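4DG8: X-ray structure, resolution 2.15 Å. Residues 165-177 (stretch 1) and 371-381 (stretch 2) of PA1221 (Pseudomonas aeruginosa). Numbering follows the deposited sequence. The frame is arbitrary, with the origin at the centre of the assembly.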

# COMPACT_ATOMS: atom_id res chain seq x y z
N GLN A 165 4.32 -1.82 19.02
CA GLN A 165 5.40 -2.52 18.35
C GLN A 165 5.29 -2.32 16.83
O GLN A 165 4.17 -2.32 16.27
N ILE A 166 6.42 -2.14 16.16
CA ILE A 166 6.44 -2.04 14.70
C ILE A 166 6.03 -3.39 14.13
O ILE A 166 6.57 -4.43 14.54
N ALA A 167 5.01 -3.40 13.27
CA ALA A 167 4.65 -4.55 12.45
C ALA A 167 5.40 -4.66 11.10
O ALA A 167 5.77 -5.74 10.64
N TYR A 168 5.57 -3.53 10.43
CA TYR A 168 6.22 -3.59 9.12
C TYR A 168 6.80 -2.26 8.68
O TYR A 168 6.48 -1.21 9.24
N ILE A 169 7.65 -2.33 7.67
CA ILE A 169 8.15 -1.14 7.02
C ILE A 169 7.76 -1.11 5.54
O ILE A 169 7.88 -2.11 4.84
N ASN A 170 7.27 0.04 5.07
CA ASN A 170 7.05 0.25 3.64
C ASN A 170 7.87 1.44 3.20
O ASN A 170 7.82 2.51 3.82
N PHE A 171 8.62 1.28 2.11
CA PHE A 171 9.46 2.39 1.66
C PHE A 171 8.62 3.33 0.79
O PHE A 171 7.79 2.87 -0.02
N SER A 172 8.82 4.64 0.96
CA SER A 172 8.15 5.63 0.14
C SER A 172 9.14 6.46 -0.69
O SER A 172 10.12 7.00 -0.16
N SER A 173 8.90 6.51 -1.99
CA SER A 173 9.68 7.37 -2.90
C SER A 173 8.98 8.71 -3.21
O SER A 173 9.37 9.46 -4.13
N GLY A 174 7.90 8.96 -2.48
CA GLY A 174 7.05 10.12 -2.72
C GLY A 174 7.65 11.47 -2.37
O GLY A 174 7.11 12.51 -2.78
N THR A 175 8.75 11.46 -1.63
CA THR A 175 9.42 12.71 -1.24
C THR A 175 10.96 12.69 -1.31
O THR A 175 11.64 11.85 -0.70
N THR A 176 11.48 13.68 -2.03
CA THR A 176 12.85 13.75 -2.55
C THR A 176 13.26 12.51 -3.33
O THR A 176 12.40 11.70 -3.75
N GLY A 177 14.57 12.28 -3.39
CA GLY A 177 15.15 11.24 -4.23
C GLY A 177 15.65 10.05 -3.43
O GLY A 177 16.10 9.05 -4.00
N ALA A 371 1.96 6.23 11.73
CA ALA A 371 3.17 5.43 11.76
C ALA A 371 4.06 5.95 12.88
O ALA A 371 3.89 7.09 13.35
N GLN A 372 4.96 5.11 13.36
CA GLN A 372 5.95 5.55 14.33
C GLN A 372 6.76 6.70 13.72
O GLN A 372 7.13 7.65 14.42
N GLY A 373 7.02 6.61 12.41
CA GLY A 373 7.73 7.67 11.72
C GLY A 373 8.54 7.14 10.56
O GLY A 373 8.32 6.01 10.11
N TYR A 374 9.49 7.93 10.07
CA TYR A 374 10.36 7.45 9.00
C TYR A 374 11.54 6.82 9.68
O TYR A 374 12.36 7.52 10.27
N ARG A 375 11.63 5.50 9.57
CA ARG A 375 12.57 4.73 10.37
C ARG A 375 13.98 5.22 10.11
O ARG A 375 14.83 5.24 11.01
N ASN A 376 14.23 5.62 8.87
CA ASN A 376 15.53 6.09 8.44
C ASN A 376 15.74 7.61 8.32
O ASN A 376 16.80 8.04 7.84
N ASP A 377 14.74 8.42 8.67
CA ASP A 377 14.94 9.88 8.65
C ASP A 377 14.31 10.55 9.88
O ASP A 377 13.11 10.84 9.89
N ALA A 378 15.15 10.93 10.84
CA ALA A 378 14.65 11.46 12.10
C ALA A 378 14.14 12.88 11.90
O ALA A 378 13.07 13.25 12.40
N ALA A 379 14.91 13.68 11.17
CA ALA A 379 14.55 15.07 10.90
C ALA A 379 13.20 15.13 10.21
O ALA A 379 12.33 15.93 10.58
N ARG A 380 13.02 14.28 9.21
CA ARG A 380 11.77 14.23 8.49
C ARG A 380 10.63 13.75 9.38
O ARG A 380 9.49 14.17 9.19
N THR A 381 10.92 12.87 10.33
CA THR A 381 9.86 12.42 11.24
C THR A 381 9.41 13.61 12.08
O THR A 381 8.21 13.91 12.15

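The contact between these stretches is modest, 342 Å² with both sides summed, and no hydrogen bond crosses it. Its pattern is carbon of stretch 1 against mostly the polar ends of stretch 2 side chains, two of which, Arg375 and Arg380, are bonded to neighbours in their own stretch. Three residues supply about half of it: Ile166, Arg380 and Arg375.

Ile166, buried at the start of the strand, points toward stretch 2 with chi1 m and chi2 m. Its CD1 lies 3.4 Å from NE2 of Gln372, and its CG1 lies 4.1 Å from NH1 of Arg375. Those two polar side chains are tied together: Arg375 NH1 donates to Gln372 OE1 at 3.1 Å, so an aliphatic group packs against a pre-paired amide and guanidinium. Gln372 reaches there with chi1 t and chi2 t, Arg375 with chi1 t and chi2 p. Three residues further on, Ile169 (m, t) also points toward stretch 2, and its CD1 rests 4.1 Å from CG of Arg375, using the methylene part of that long side chain.

Phe171 starts sideways, but with chi1 m its ring comes nearer, and its edge meets Asn376: CE1 to ND2 is 4.3 Å. Asn376, chi1 p, sits in the type I turn from Tyr374 to Asp377.

At the far end Arg380 (t, t, m) extends from the first turn of the helix. Asp377, the N-cap, holds it twice: OD1 accepts from Arg380 N at 2.9 Å, and OD2 forms a salt bridge with Arg380 NE, also 2.9 Å. The guanidinium thus anchored presents its outer nitrogens to two threonine methyls, NH1 at 3.2 Å from CG2 of Thr175 (m) and NH2 at 3.5 Å from CG2 of Thr176 (p). Thr176 OG1 donates to Thr175 O, 2.6 Å away, and has a further partner just outside the stretch.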

# COMPACT_ATOMS: atom_id res chain seq x y z
CB GLN A 165 5.32 -4.02 18.64
CG GLN A 165 6.61 -4.79 18.34
CD GLN A 165 7.70 -4.49 19.36
OE1 GLN A 165 7.50 -3.70 20.28
NE2 GLN A 165 8.85 -5.14 19.22
CB ILE A 166 7.85 -1.68 14.16
CG1 ILE A 166 8.42 -0.46 14.88
CG2 ILE A 166 7.83 -1.49 12.61
CD1 ILE A 166 7.54 0.77 14.78
CB ALA A 167 3.13 -4.60 12.23
CB TYR A 168 5.29 -4.18 8.04
CG TYR A 168 4.07 -3.36 7.70
CD1 TYR A 168 4.15 -2.23 6.89
CD2 TYR A 168 2.81 -3.74 8.16
CE1 TYR A 168 3.02 -1.49 6.58
CE2 TYR A 168 1.67 -3.01 7.84
CZ TYR A 168 1.78 -1.89 7.06
OH TYR A 168 0.63 -1.18 6.75
CB ILE A 169 9.68 -1.02 7.14
CG1 ILE A 169 10.06 -0.81 8.61
CG2 ILE A 169 10.22 0.12 6.23
CD1 ILE A 169 11.53 -0.83 8.89
CB ASN A 170 5.58 0.53 3.32
CG ASN A 170 4.72 -0.73 3.34
OD1 ASN A 170 5.13 -1.79 3.85
ND2 ASN A 170 3.50 -0.63 2.80
CB PHE A 171 10.67 1.89 0.90
CG PHE A 171 11.86 1.58 1.78
CD1 PHE A 171 12.67 2.59 2.26
CD2 PHE A 171 12.17 0.27 2.12
CE1 PHE A 171 13.77 2.31 3.07
CE2 PHE A 171 13.28 -0.02 2.92
CZ PHE A 171 14.06 1.00 3.40
CB SER A 172 7.25 6.54 0.98
OG SER A 172 6.64 7.52 0.15
CB SER A 173 10.07 6.62 -4.18
OG SER A 173 10.95 5.55 -3.86
CB THR A 175 8.92 13.21 0.14
OG1 THR A 175 7.48 13.29 0.14
CG2 THR A 175 9.51 14.59 0.46
CB THR A 176 13.88 13.92 -1.39
OG1 THR A 176 14.11 12.66 -0.75
CG2 THR A 176 13.40 14.94 -0.37
CB ALA A 371 3.90 5.48 10.41
CB GLN A 372 6.86 4.39 14.72
CG GLN A 372 8.00 4.77 15.66
CD GLN A 372 9.07 3.71 15.74
OE1 GLN A 372 9.87 3.54 14.82
NE2 GLN A 372 9.10 2.97 16.86
CB TYR A 374 10.80 8.58 8.10
CG TYR A 374 9.64 9.25 7.42
CD1 TYR A 374 8.92 8.60 6.43
CD2 TYR A 374 9.25 10.53 7.80
CE1 TYR A 374 7.83 9.20 5.82
CE2 TYR A 374 8.16 11.14 7.19
CZ TYR A 374 7.46 10.47 6.21
OH TYR A 374 6.39 11.08 5.60
CB ARG A 375 12.42 3.25 10.03
CG ARG A 375 13.20 2.32 10.93
CD ARG A 375 12.54 2.17 12.31
NE ARG A 375 13.23 1.12 13.04
CZ ARG A 375 13.00 0.76 14.30
NH1 ARG A 375 12.05 1.36 15.02
NH2 ARG A 375 13.72 -0.22 14.82
CB ASN A 376 15.92 5.41 7.12
CG ASN A 376 15.09 5.89 5.96
OD1 ASN A 376 13.96 6.36 6.15
ND2 ASN A 376 15.66 5.81 4.75
CB ASP A 377 14.28 10.42 7.38
CG ASP A 377 14.70 11.85 7.03
OD1 ASP A 377 15.09 12.62 7.93
OD2 ASP A 377 14.64 12.18 5.83
CB ALA A 378 15.76 11.44 13.17
CB ALA A 379 15.60 15.74 10.04
CB ARG A 380 11.89 13.34 7.26
CG ARG A 380 10.66 13.34 6.38
CD ARG A 380 10.97 12.65 5.06
NE ARG A 380 12.21 13.16 4.49
CZ ARG A 380 12.28 14.17 3.63
NH1 ARG A 380 11.17 14.78 3.22
NH2 ARG A 380 13.46 14.57 3.16
CB THR A 381 10.31 11.26 12.16
OG1 THR A 381 10.60 10.10 11.37
CG2 THR A 381 9.21 10.92 13.18